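Local coordinates for protein cellobiose 2-epimerase (Caldibacillus thermoamylovorans, PDB 5ZHB) that catalyses the epimerisation at C2 of the reducing-end sugar of cellobiose, interconverting glucose and mannose at that position, at residues A179-M183 / L228-N234; M183-H188 / H247-A251; Q224-L228 / N279-K283; I240-G246 / A292-N297; S252-D256 / M272-A277. Residue numbers count along the deposited sequence, not the author numbering.

Contact 1 (A179-M183 / L228-N234)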
# COMPACT_ATOMS: atom_id res chain seq x y z
N ALA A 179 9.70 17.05 6.84
CA ALA A 179 10.13 15.81 7.47
C ALA A 179 11.39 15.30 6.78
O ALA A 179 11.46 15.36 5.56
CB ALA A 179 9.03 14.77 7.37
N ASP A 180 12.33 14.77 7.57
CA ASP A 180 13.50 14.06 7.08
C ASP A 180 13.24 12.57 6.95
O ASP A 180 13.92 11.85 6.20
CB ASP A 180 14.67 14.30 8.03
CG ASP A 180 14.97 15.78 8.27
OD1 ASP A 180 15.32 16.47 7.29
OD2 ASP A 180 14.77 16.25 9.41
N ILE A 181 12.36 12.06 7.83
CA ILE A 181 12.12 10.63 7.93
C ILE A 181 10.60 10.48 7.97
O ILE A 181 9.92 11.31 8.58
CB ILE A 181 12.78 10.00 9.18
CG1 ILE A 181 14.32 9.96 9.08
CG2 ILE A 181 12.21 8.61 9.43
CD1 ILE A 181 15.02 9.56 10.37
N THR A 182 10.07 9.48 7.25
CA THR A 182 8.63 9.21 7.27
C THR A 182 8.37 7.74 7.63
O THR A 182 9.03 6.80 7.19
CB THR A 182 7.90 9.62 5.99
OG1 THR A 182 8.14 8.67 4.94
CG2 THR A 182 8.24 11.04 5.58
N MET A 183 7.29 7.58 8.41
CA MET A 183 6.68 6.30 8.72
C MET A 183 6.25 5.64 7.42
O MET A 183 6.49 4.45 7.21
CB MET A 183 5.51 6.53 9.69
CG MET A 183 4.65 5.33 10.00
SD MET A 183 3.37 5.02 8.76
CE MET A 183 2.28 6.40 9.07
N LEU A 228 0.91 5.20 15.99
CA LEU A 228 2.12 5.42 15.24
C LEU A 228 2.29 6.92 15.06
O LEU A 228 1.32 7.64 14.87
CB LEU A 228 2.06 4.72 13.89
CG LEU A 228 1.93 3.20 13.93
CD1 LEU A 228 2.13 2.72 12.52
CD2 LEU A 228 2.91 2.54 14.88
N GLN A 229 3.52 7.39 15.08
CA GLN A 229 3.81 8.75 14.67
C GLN A 229 4.16 8.72 13.18
O GLN A 229 4.53 7.68 12.66
CB GLN A 229 4.91 9.31 15.59
CG GLN A 229 4.55 9.23 17.08
CD GLN A 229 5.75 9.36 18.00
OE1 GLN A 229 5.95 10.40 18.62
NE2 GLN A 229 6.58 8.32 18.08
N VAL A 230 4.07 9.87 12.53
CA VAL A 230 3.98 9.92 11.07
C VAL A 230 5.22 10.57 10.45
O VAL A 230 5.75 10.02 9.49
CB VAL A 230 2.67 10.58 10.63
CG1 VAL A 230 2.53 10.60 9.10
CG2 VAL A 230 1.49 9.85 11.26
N PHE A 231 5.68 11.71 10.98
CA PHE A 231 6.75 12.50 10.39
C PHE A 231 7.78 12.84 11.47
O PHE A 231 7.40 13.18 12.60
CB PHE A 231 6.17 13.79 9.83
CG PHE A 231 5.21 13.62 8.67
CD1 PHE A 231 5.61 12.95 7.52
CD2 PHE A 231 3.92 14.15 8.72
CE1 PHE A 231 4.74 12.80 6.46
CE2 PHE A 231 3.05 14.00 7.65
CZ PHE A 231 3.47 13.32 6.52
N PHE A 232 9.05 12.69 11.11
CA PHE A 232 10.17 12.78 12.03
C PHE A 232 11.25 13.68 11.45
O PHE A 232 11.36 13.84 10.23
CB PHE A 232 10.82 11.41 12.26
CG PHE A 232 9.81 10.37 12.70
CD1 PHE A 232 9.02 9.70 11.77
CD2 PHE A 232 9.58 10.13 14.06
CE1 PHE A 232 8.04 8.81 12.18
CE2 PHE A 232 8.61 9.24 14.47
CZ PHE A 232 7.84 8.57 13.53
N ASN A 233 12.06 14.23 12.37
CA ASN A 233 13.33 14.85 12.04
C ASN A 233 14.41 13.76 12.00
O ASN A 233 14.13 12.58 12.25
CB ASN A 233 13.60 16.00 13.01
CG ASN A 233 13.91 15.56 14.43
OD1 ASN A 233 14.28 14.41 14.68
ND2 ASN A 233 13.82 16.49 15.37
N ASN A 234 15.66 14.16 11.73
CA ASN A 234 16.76 13.23 11.58
C ASN A 234 17.13 12.55 12.90
O ASN A 234 17.92 11.61 12.88
CB ASN A 234 17.98 13.92 10.99
CG ASN A 234 17.93 13.87 9.48
OD1 ASN A 234 17.77 12.79 8.90
ND2 ASN A 234 18.03 15.03 8.85
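Four backbone hydrogen bonds hold these two short strands together as an antiparallel ladder with a classic beta bulge. At the bulge, Asp180 and Ile181 face the single residue Phe232, and both donate to its carbonyl: Asp180 N to Phe232 O is 3.0 Å and Ile181 N to Phe232 O is 3.2 Å. The return bond, Phe232 N to Ile181 O at 3.0 Å, completes the hydrogen-bonded pair. One step on, Thr182 and Phe231 form a non-hydrogen-bonded pair, and Met183 N then reaches Val230 O at 3.1 Å, just where helix 183-199 begins. Thr182 is the N-cap of that helix; its OG1 caps a backbone N of the first turn and also bonds Glu158. In this (alpha/alpha)6-barrel protein the ladder thus ties the N-terminus of helix 183-199 to the segment after helix 203-220. Side chains pack on two faces. Ile181 and Phe232 share one, CB to CB 3.9 Å, where Trp236 meets the Phe232 ring edge-to-face. On the other, Thr182 CG2 meets the edge of the Phe231 ring, and Ala179 CB lies 3.9 Å from Phe231 CD1. Met183 is buried, with Phe216 and Val220 of helix 203-220 and His247 of helix 245-262 also against it: its CB approaches Phe232 CE1 at 4.2 Å, and its methyl CE sits 4.2 Å from Val230 CG2.

Contact 2 (M183-H188 / H247-A251)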
# COMPACT_ATOMS: atom_id res chain seq x y z
N MET A 183 7.29 7.58 8.41
CA MET A 183 6.68 6.30 8.72
C MET A 183 6.25 5.64 7.42
O MET A 183 6.49 4.45 7.21
CB MET A 183 5.51 6.53 9.69
CG MET A 183 4.65 5.33 10.00
SD MET A 183 3.37 5.02 8.76
CE MET A 183 2.28 6.40 9.07
N ASN A 184 5.65 6.44 6.53
CA ASN A 184 5.07 5.86 5.32
C ASN A 184 6.12 5.11 4.51
O ASN A 184 5.88 3.99 4.07
CB ASN A 184 4.35 6.91 4.49
CG ASN A 184 3.56 6.27 3.37
OD1 ASN A 184 2.59 5.55 3.62
ND2 ASN A 184 4.01 6.48 2.14
N THR A 185 7.29 5.74 4.27
CA THR A 185 8.34 5.10 3.47
C THR A 185 8.84 3.83 4.15
O THR A 185 8.97 2.80 3.51
CB THR A 185 9.49 6.08 3.21
OG1 THR A 185 8.96 7.13 2.40
CG2 THR A 185 10.64 5.42 2.46
N HIS A 186 9.05 3.88 5.48
CA HIS A 186 9.50 2.73 6.24
C HIS A 186 8.49 1.59 6.16
O HIS A 186 8.87 0.42 6.05
CB HIS A 186 9.84 3.19 7.67
CG HIS A 186 11.13 3.96 7.68
ND1 HIS A 186 11.20 5.30 7.36
CD2 HIS A 186 12.41 3.55 7.93
CE1 HIS A 186 12.49 5.68 7.41
NE2 HIS A 186 13.25 4.64 7.76
N LEU A 187 7.19 1.92 6.18
CA LEU A 187 6.17 0.87 6.15
C LEU A 187 6.28 0.07 4.85
O LEU A 187 6.26 -1.18 4.86
CB LEU A 187 4.78 1.48 6.35
CG LEU A 187 3.58 0.52 6.30
CD1 LEU A 187 3.74 -0.59 7.31
CD2 LEU A 187 2.27 1.23 6.52
N HIS A 188 6.33 0.81 3.72
CA HIS A 188 6.32 0.17 2.41
C HIS A 188 7.67 -0.49 2.09
O HIS A 188 7.70 -1.47 1.35
CB HIS A 188 5.70 1.08 1.35
CG HIS A 188 4.27 1.33 1.69
ND1 HIS A 188 3.31 0.34 1.58
CD2 HIS A 188 3.67 2.35 2.29
CE1 HIS A 188 2.16 0.83 2.03
NE2 HIS A 188 2.35 2.02 2.48
N HIS A 247 -3.07 4.08 8.40
CA HIS A 247 -1.71 3.58 8.45
C HIS A 247 -1.50 2.65 9.64
O HIS A 247 -0.85 1.61 9.53
CB HIS A 247 -0.66 4.70 8.53
CG HIS A 247 -0.41 5.39 7.24
ND1 HIS A 247 -1.07 6.56 6.90
CD2 HIS A 247 0.47 5.14 6.26
CE1 HIS A 247 -0.64 6.96 5.71
NE2 HIS A 247 0.30 6.12 5.30
N ASP A 248 -2.04 3.01 10.80
CA ASP A 248 -1.82 2.18 11.98
C ASP A 248 -2.34 0.76 11.79
O ASP A 248 -1.65 -0.20 12.08
CB ASP A 248 -2.44 2.87 13.19
CG ASP A 248 -1.65 4.07 13.69
OD1 ASP A 248 -1.04 4.76 12.84
OD2 ASP A 248 -1.65 4.31 14.91
N ILE A 249 -3.60 0.62 11.35
CA ILE A 249 -4.22 -0.68 11.30
C ILE A 249 -3.61 -1.49 10.16
O ILE A 249 -3.44 -2.71 10.28
CB ILE A 249 -5.76 -0.56 11.26
CG1 ILE A 249 -6.41 -1.91 11.49
CG2 ILE A 249 -6.28 0.11 9.98
CD1 ILE A 249 -5.99 -2.58 12.79
N GLU A 250 -3.22 -0.81 9.07
CA GLU A 250 -2.45 -1.45 8.01
C GLU A 250 -1.13 -1.98 8.56
O GLU A 250 -0.80 -3.13 8.33
CB GLU A 250 -2.21 -0.41 6.91
CG GLU A 250 -1.41 -0.97 5.73
CD GLU A 250 -1.09 0.08 4.67
OE1 GLU A 250 -1.03 1.29 5.00
OE2 GLU A 250 -0.93 -0.31 3.49
N ALA A 251 -0.37 -1.12 9.25
CA ALA A 251 0.92 -1.49 9.81
C ALA A 251 0.80 -2.68 10.76
O ALA A 251 1.65 -3.57 10.74
CB ALA A 251 1.51 -0.31 10.54
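Helices 183-199 and 245-262 run side by side in the (alpha/alpha)6 barrel, their N-to-C directions only 22° apart and the axes of these segments 11.4 Å from each other, so side chains must bridge the gap. His247 does most of this. Its NE2 donates to Asn184 OD1 at 2.9 Å, while ND1 is bonded to Ser244 one turn back. Met183 closes over the imidazole, its CE over one ring face and 3.4 Å from His247 CG, with SD oblique at 4.5 Å from the ring centroid. Asp248 has its CA-to-CB bond directed away from helix 183-199, and its OD2 accepts from the backbone N of Leu228. Next comes Glu250, pointing at the facing helix: OE1 lies 3.6 Å from Leu187 CD2, and OE2 sits at the edge of the His188 ring. His188 ND1 bonds Glu191. Trp307, Tyr375 and His376 lie close by, and this buried cluster of histidine, acid and aromatic groups is consistent with a sugar-binding pocket at the centre of the barrel, as in relatives. Ala251 closes the segment with purely apolar packing: Leu187 CD1 rests 3.9 Å from Ala251 CB.

Contact 3 (Q224-L228 / N279-K283)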
# COMPACT_ATOMS: atom_id res chain seq x y z
N GLN A 224 2.82 4.87 24.85
CA GLN A 224 1.79 5.39 25.75
C GLN A 224 0.44 5.48 25.04
O GLN A 224 -0.55 4.91 25.48
CB GLN A 224 2.27 6.76 26.21
CG GLN A 224 1.58 7.29 27.47
CD GLN A 224 2.48 8.24 28.24
OE1 GLN A 224 2.27 9.46 28.25
NE2 GLN A 224 3.53 7.70 28.84
N SER A 225 0.38 6.21 23.92
CA SER A 225 -0.88 6.43 23.21
C SER A 225 -1.28 5.21 22.38
O SER A 225 -2.45 5.08 22.01
CB SER A 225 -0.78 7.64 22.32
OG SER A 225 0.03 7.31 21.20
N LYS A 226 -0.27 4.39 22.01
CA LYS A 226 -0.40 3.22 21.15
C LYS A 226 -0.61 3.61 19.69
O LYS A 226 -0.80 2.73 18.87
CB LYS A 226 -1.49 2.25 21.60
CG LYS A 226 -1.33 1.87 23.07
CD LYS A 226 -0.27 0.81 23.28
CE LYS A 226 -0.34 0.21 24.66
NZ LYS A 226 0.56 0.92 25.56
N PHE A 227 -0.48 4.90 19.35
CA PHE A 227 -0.50 5.33 17.96
C PHE A 227 0.89 5.28 17.34
O PHE A 227 1.92 5.36 18.03
CB PHE A 227 -1.01 6.76 17.80
CG PHE A 227 -2.51 6.94 17.96
CD1 PHE A 227 -3.37 6.62 16.92
CD2 PHE A 227 -3.04 7.49 19.12
CE1 PHE A 227 -4.74 6.81 17.05
CE2 PHE A 227 -4.41 7.68 19.26
CZ PHE A 227 -5.26 7.35 18.21
N LEU A 228 0.91 5.20 15.99
CA LEU A 228 2.12 5.42 15.24
C LEU A 228 2.29 6.92 15.06
O LEU A 228 1.32 7.64 14.87
CB LEU A 228 2.06 4.72 13.89
CG LEU A 228 1.93 3.20 13.93
CD1 LEU A 228 2.13 2.72 12.52
CD2 LEU A 228 2.91 2.54 14.88
N ASN A 279 -6.28 -0.26 19.71
CA ASN A 279 -6.28 1.19 19.78
C ASN A 279 -7.18 1.76 18.68
O ASN A 279 -7.94 2.73 18.88
CB ASN A 279 -4.85 1.72 19.71
CG ASN A 279 -4.77 3.19 20.04
OD1 ASN A 279 -5.26 3.61 21.10
ND2 ASN A 279 -4.29 4.00 19.12
N ILE A 280 -7.05 1.20 17.46
CA ILE A 280 -7.76 1.77 16.33
C ILE A 280 -9.24 1.37 16.41
O ILE A 280 -10.09 2.16 16.03
CB ILE A 280 -7.09 1.42 14.99
CG1 ILE A 280 -5.63 1.94 14.94
CG2 ILE A 280 -7.94 1.95 13.84
CD1 ILE A 280 -5.49 3.45 15.06
N GLU A 281 -9.54 0.17 16.93
CA GLU A 281 -10.92 -0.24 17.14
C GLU A 281 -11.61 0.78 18.05
O GLU A 281 -12.75 1.17 17.82
CB GLU A 281 -10.99 -1.70 17.59
CG GLU A 281 -12.38 -2.32 17.70
CD GLU A 281 -13.31 -1.81 18.82
OE1 GLU A 281 -14.54 -1.97 18.76
OE2 GLU A 281 -12.80 -1.21 19.77
N LYS A 282 -10.89 1.26 19.08
CA LYS A 282 -11.46 2.14 20.08
C LYS A 282 -11.44 3.59 19.63
O LYS A 282 -12.34 4.36 19.97
CB LYS A 282 -10.69 2.05 21.41
CG LYS A 282 -11.22 2.94 22.54
CD LYS A 282 -10.25 3.04 23.72
CE LYS A 282 -9.84 1.70 24.24
NZ LYS A 282 -8.95 1.78 25.40
N LYS A 283 -10.40 4.01 18.91
CA LYS A 283 -10.21 5.43 18.66
C LYS A 283 -10.56 5.85 17.23
O LYS A 283 -10.90 7.01 17.02
CB LYS A 283 -8.77 5.77 19.06
CG LYS A 283 -8.52 5.63 20.59
CD LYS A 283 -7.13 6.07 21.00
CE LYS A 283 -6.85 5.89 22.47
NZ LYS A 283 -5.41 6.03 22.67
O HOH W 1 -2.78 2.84 16.96
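Here the loop that follows helix 203-220 is fastened to the last turn of helix 267-283, the next outward-lying helix of the (alpha/alpha)6 barrel. Ser225 shapes the loop: its OG accepts from Phe227 N at 3.1 Å, an ST turn. Its carbonyl faces the helix and receives a weak hydrogen bond from Lys283 NZ, which lies 3.2 Å from Ser225 O. The same ammonium donates to Asn279 OD1 at 2.9 Å, one helical turn earlier, so a single lysine end sits between two acceptors, Ser225 O and Asn279 OD1, that are themselves 3.3 Å apart. Lys226 has a positive phi of 73°, the left-handed conformation that turns the loop. Its CB packs 3.8 Å from Asn279 CG, while its amino group leads off to the carbonyl of Lys223. A water links loop backbone to helix side chain, donating to Lys226 O at 2.8 Å and accepting from Asn279 ND2 at 2.9 Å. Phe227, the loop residue most deeply engaged, sets its ring against the helix and also touches Tyr245. Asn279 ND2 lies over one ring face, Ile280 CD1 is 4.0 Å from Phe227 CE1, and Lys283 CD comes within 3.6 Å of Phe227 CZ.

Contact 4 (I240-G246 / A292-N297)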
# COMPACT_ATOMS: atom_id res chain seq x y z
N ILE A 240 5.13 16.41 14.12
CA ILE A 240 3.76 16.86 13.90
C ILE A 240 2.84 16.03 14.79
O ILE A 240 3.07 14.85 15.03
CB ILE A 240 3.33 16.75 12.42
CG1 ILE A 240 4.30 17.46 11.47
CG2 ILE A 240 1.90 17.28 12.22
CD1 ILE A 240 4.23 18.98 11.49
N ASP A 241 1.79 16.68 15.30
CA ASP A 241 0.78 15.98 16.07
C ASP A 241 -0.26 15.42 15.09
O ASP A 241 -1.23 16.10 14.80
CB ASP A 241 0.13 16.92 17.08
CG ASP A 241 -1.03 16.30 17.84
OD1 ASP A 241 -1.11 15.06 17.87
OD2 ASP A 241 -1.87 17.08 18.35
N LEU A 242 0.01 14.22 14.54
CA LEU A 242 -0.84 13.65 13.48
C LEU A 242 -0.99 12.15 13.72
O LEU A 242 -0.03 11.43 13.91
CB LEU A 242 -0.27 13.89 12.09
CG LEU A 242 -1.03 13.28 10.90
CD1 LEU A 242 -2.43 13.80 10.76
CD2 LEU A 242 -0.26 13.55 9.62
N LYS A 243 -2.24 11.70 13.71
CA LYS A 243 -2.54 10.28 13.77
C LYS A 243 -3.30 9.91 12.51
O LYS A 243 -4.25 10.60 12.18
CB LYS A 243 -3.48 9.96 14.94
CG LYS A 243 -2.81 9.91 16.29
CD LYS A 243 -2.84 11.20 17.07
CE LYS A 243 -2.37 10.89 18.48
NZ LYS A 243 -2.25 12.13 19.23
N SER A 244 -2.86 8.83 11.86
CA SER A 244 -3.44 8.36 10.61
C SER A 244 -3.93 6.94 10.85
O SER A 244 -3.12 6.01 10.98
CB SER A 244 -2.42 8.44 9.49
OG SER A 244 -2.99 7.97 8.27
N TYR A 245 -5.25 6.81 11.03
CA TYR A 245 -5.85 5.61 11.59
C TYR A 245 -5.61 4.46 10.63
O TYR A 245 -5.39 3.31 11.02
CB TYR A 245 -7.35 5.81 11.83
CG TYR A 245 -7.71 6.93 12.81
CD1 TYR A 245 -7.48 6.80 14.19
CD2 TYR A 245 -8.32 8.10 12.37
CE1 TYR A 245 -7.84 7.80 15.08
CE2 TYR A 245 -8.65 9.12 13.25
CZ TYR A 245 -8.42 8.97 14.61
OH TYR A 245 -8.77 10.00 15.44
N GLY A 246 -5.66 4.80 9.34
CA GLY A 246 -5.51 3.79 8.32
C GLY A 246 -4.10 3.22 8.27
O GLY A 246 -3.94 2.00 8.11
N ALA A 292 -12.69 6.98 10.55
CA ALA A 292 -12.20 8.30 10.27
C ALA A 292 -10.86 8.22 9.56
O ALA A 292 -10.24 7.16 9.53
CB ALA A 292 -12.09 9.11 11.56
N TYR A 293 -10.38 9.37 9.07
CA TYR A 293 -9.15 9.42 8.30
C TYR A 293 -7.95 9.80 9.16
O TYR A 293 -6.95 9.09 9.20
CB TYR A 293 -9.36 10.40 7.13
CG TYR A 293 -8.18 10.52 6.20
CD1 TYR A 293 -7.50 9.40 5.72
CD2 TYR A 293 -7.72 11.77 5.81
CE1 TYR A 293 -6.43 9.53 4.85
CE2 TYR A 293 -6.64 11.91 4.97
CZ TYR A 293 -5.99 10.79 4.50
OH TYR A 293 -4.92 10.98 3.68
N GLU A 294 -7.99 10.99 9.76
CA GLU A 294 -6.82 11.53 10.43
C GLU A 294 -7.27 12.36 11.62
O GLU A 294 -8.40 12.86 11.64
CB GLU A 294 -6.04 12.53 9.57
CG GLU A 294 -5.14 11.90 8.51
CD GLU A 294 -4.55 12.96 7.60
OE1 GLU A 294 -5.02 14.12 7.59
OE2 GLU A 294 -3.59 12.61 6.90
N ASN A 295 -6.35 12.51 12.58
CA ASN A 295 -6.53 13.43 13.69
C ASN A 295 -5.28 14.31 13.78
O ASN A 295 -4.20 13.85 14.11
CB ASN A 295 -6.90 12.68 14.96
CG ASN A 295 -7.10 13.60 16.14
OD1 ASN A 295 -6.79 14.80 16.09
ND2 ASN A 295 -7.67 13.07 17.20
N GLU A 296 -5.44 15.56 13.35
CA GLU A 296 -4.33 16.49 13.24
C GLU A 296 -4.54 17.57 14.30
O GLU A 296 -5.55 18.27 14.28
CB GLU A 296 -4.26 17.17 11.87
CG GLU A 296 -2.93 17.92 11.69
CD GLU A 296 -2.69 18.29 10.24
OE1 GLU A 296 -3.63 18.27 9.43
OE2 GLU A 296 -1.53 18.55 9.89
N ASN A 297 -3.57 17.68 15.21
CA ASN A 297 -3.73 18.55 16.37
C ASN A 297 -4.92 17.96 17.12
O ASN A 297 -4.98 16.75 17.34
CB ASN A 297 -3.74 20.00 15.89
CG ASN A 297 -2.51 20.31 15.05
OD1 ASN A 297 -2.63 20.82 13.93
ND2 ASN A 297 -1.34 19.99 15.56
O HOH W 2 -4.94 14.29 19.02
O HOH W 3 -5.58 7.14 7.78
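Strands 242-244 and 294-296 pair as an antiparallel ladder, 4.7 Å between axes, at one edge of the four-stranded sheet that borders the helical barrel. Lys243 and Asn295 are the hydrogen-bonded pair, with Lys243 N to Asn295 O and Asn295 N to Lys243 O both 2.9 Å. Asn297 N to Asp241 O, also 2.9 Å, extends the ladder to the centre of an inverse gamma turn, and a weak bond from Tyr245 N to Tyr293 O (3.4 Å) closes the other end, where helix 245-262 starts. Between these lie CA-H...O contacts, such as Glu294 CA to Lys243 O at 3.2 Å. A water bridges the junction of strand and helix, bonding Ser244 OG, Gly246 N and Tyr293 O, each at 2.8 Å. Within segment 240-246, Lys243 NZ makes a long salt bridge to Asp241 OD1, 3.4 Å. In the packing, Leu242 CD1 lies against Glu294 and Glu296 on one face, while Tyr245 reaches across, its OH 3.3 Å from Asn295 CB and CE2 3.8 Å from Ala292 CB.

Contact 5 (S252-D256 / M272-A277)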
# COMPACT_ATOMS: atom_id res chain seq x y z
N SER A 252 -0.27 -2.69 11.57
CA SER A 252 -0.50 -3.79 12.49
C SER A 252 -0.34 -5.12 11.77
O SER A 252 0.43 -5.96 12.20
CB SER A 252 -1.85 -3.69 13.15
OG SER A 252 -2.12 -4.84 13.93
N TRP A 253 -1.06 -5.33 10.65
CA TRP A 253 -1.05 -6.65 10.05
C TRP A 253 0.13 -6.84 9.09
O TRP A 253 0.60 -7.97 8.96
CB TRP A 253 -2.39 -6.97 9.39
CG TRP A 253 -2.66 -6.32 8.06
CD1 TRP A 253 -3.30 -5.14 7.84
CD2 TRP A 253 -2.35 -6.86 6.76
NE1 TRP A 253 -3.35 -4.87 6.50
CE2 TRP A 253 -2.80 -5.92 5.81
CE3 TRP A 253 -1.75 -8.03 6.31
CZ2 TRP A 253 -2.67 -6.14 4.45
CZ3 TRP A 253 -1.60 -8.24 4.95
CH2 TRP A 253 -2.10 -7.32 4.03
N LEU A 254 0.63 -5.76 8.50
CA LEU A 254 1.87 -5.85 7.71
C LEU A 254 3.08 -6.17 8.59
O LEU A 254 3.88 -7.02 8.23
CB LEU A 254 2.12 -4.59 6.89
CG LEU A 254 1.12 -4.31 5.75
CD1 LEU A 254 1.51 -3.04 5.04
CD2 LEU A 254 1.01 -5.45 4.75
N ILE A 255 3.23 -5.51 9.74
CA ILE A 255 4.32 -5.89 10.65
C ILE A 255 4.15 -7.36 11.04
O ILE A 255 5.12 -8.15 11.04
CB ILE A 255 4.38 -4.93 11.85
CG1 ILE A 255 4.82 -3.53 11.41
CG2 ILE A 255 5.27 -5.49 12.97
CD1 ILE A 255 4.49 -2.42 12.39
N ASP A 256 2.90 -7.77 11.32
CA ASP A 256 2.67 -9.15 11.72
C ASP A 256 3.11 -10.12 10.63
O ASP A 256 3.75 -11.14 10.89
CB ASP A 256 1.21 -9.42 12.06
CG ASP A 256 0.99 -10.58 13.02
OD1 ASP A 256 1.96 -10.97 13.69
OD2 ASP A 256 -0.13 -11.11 13.05
N MET A 272 2.77 -5.26 20.23
CA MET A 272 2.55 -4.04 19.48
C MET A 272 1.45 -4.27 18.43
O MET A 272 0.54 -3.47 18.34
CB MET A 272 3.84 -3.51 18.82
CG MET A 272 3.60 -2.35 17.86
SD MET A 272 5.16 -1.77 17.15
CE MET A 272 5.71 -3.24 16.29
N VAL A 273 1.53 -5.34 17.66
CA VAL A 273 0.54 -5.63 16.63
C VAL A 273 -0.87 -5.60 17.23
O VAL A 273 -1.79 -5.00 16.68
CB VAL A 273 0.92 -6.98 15.98
CG1 VAL A 273 -0.22 -7.59 15.16
CG2 VAL A 273 2.16 -6.81 15.11
N ILE A 274 -1.01 -6.22 18.42
CA ILE A 274 -2.31 -6.41 19.02
C ILE A 274 -2.80 -5.08 19.57
O ILE A 274 -3.94 -4.70 19.33
CB ILE A 274 -2.25 -7.54 20.07
CG1 ILE A 274 -1.96 -8.87 19.42
CG2 ILE A 274 -3.53 -7.62 20.91
CD1 ILE A 274 -1.39 -9.92 20.37
N ASP A 275 -1.91 -4.34 20.26
CA ASP A 275 -2.28 -3.09 20.92
C ASP A 275 -2.71 -2.02 19.92
O ASP A 275 -3.63 -1.23 20.18
CB ASP A 275 -1.16 -2.64 21.84
CG ASP A 275 -0.93 -3.53 23.07
OD1 ASP A 275 -1.78 -4.41 23.33
OD2 ASP A 275 0.10 -3.36 23.72
N ILE A 276 -2.02 -1.95 18.77
CA ILE A 276 -2.43 -1.04 17.71
C ILE A 276 -3.87 -1.37 17.30
O ILE A 276 -4.71 -0.48 17.20
CB ILE A 276 -1.45 -1.09 16.52
CG1 ILE A 276 -0.05 -0.51 16.88
CG2 ILE A 276 -2.03 -0.38 15.29
CD1 ILE A 276 1.03 -0.98 15.91
N ALA A 277 -4.17 -2.65 17.06
CA ALA A 277 -5.49 -3.02 16.57
C ALA A 277 -6.59 -2.65 17.57
O ALA A 277 -7.61 -2.04 17.21
CB ALA A 277 -5.50 -4.47 16.20
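Val273 and Ser252 sit at the centre of this buried contact, which joins consecutive helices 245-262 and 267-283 as an antiparallel hairpin of the (alpha/alpha)6 barrel. The segment axes run at 167° and approach to 9.0 Å, and the CA atoms of Ser252 and Val273 are 4.6 Å apart, close enough for a side chain to reach backbone: Ser252 OG donates to Val273 O at 2.8 Å. Val273 CG1 packs against the same hydroxyl, 3.6 Å from Ser252 OG, and lies 3.9 Å from Asp256 CG. Ile255, the third residue, sends CG2 to both Val273 CG2 and Met272 CE, each at 4.0 Å. Asp256 carries its charge toward helix 306-323, in a salt bridge with Lys322. The carbonyl of Val273 receives a weak 3.4 Å helical bond from Ala277 N, so the serine hydroxyl gives that oxygen a second, shorter donor; one polar link inside an otherwise largely apolar seam gives both the serine hydroxyl and the Val273 carbonyl a partner, while the small side chain permits the close approach.

Overall arrangement
Contact 2 lies deepest, its centre about 8 Å from the centre of the chain, beside the probable sugar pocket; the other four centres are 16 to 20 Å out. Helix 245-262 links contacts 4, 2 and 5 in sequence, pairing with helix 267-283 in contact 5, whose centre is about 11 Å from that of contact 2. Met183 and Leu228 join contact 1 to contacts 2 and 3 respectively. Segments 224-228 and 228-234 together meet helix 245-262 through Asp248, whose OD2 lies 2.9 Å from Leu228 N, and Leu228 CD1 packs 3.7 Å from Ala251 CB. Phe227 CE1 meets Tyr245 CE1 at 3.8 Å, joining contacts 3 and 4. Contacts 4 and 5 do not touch.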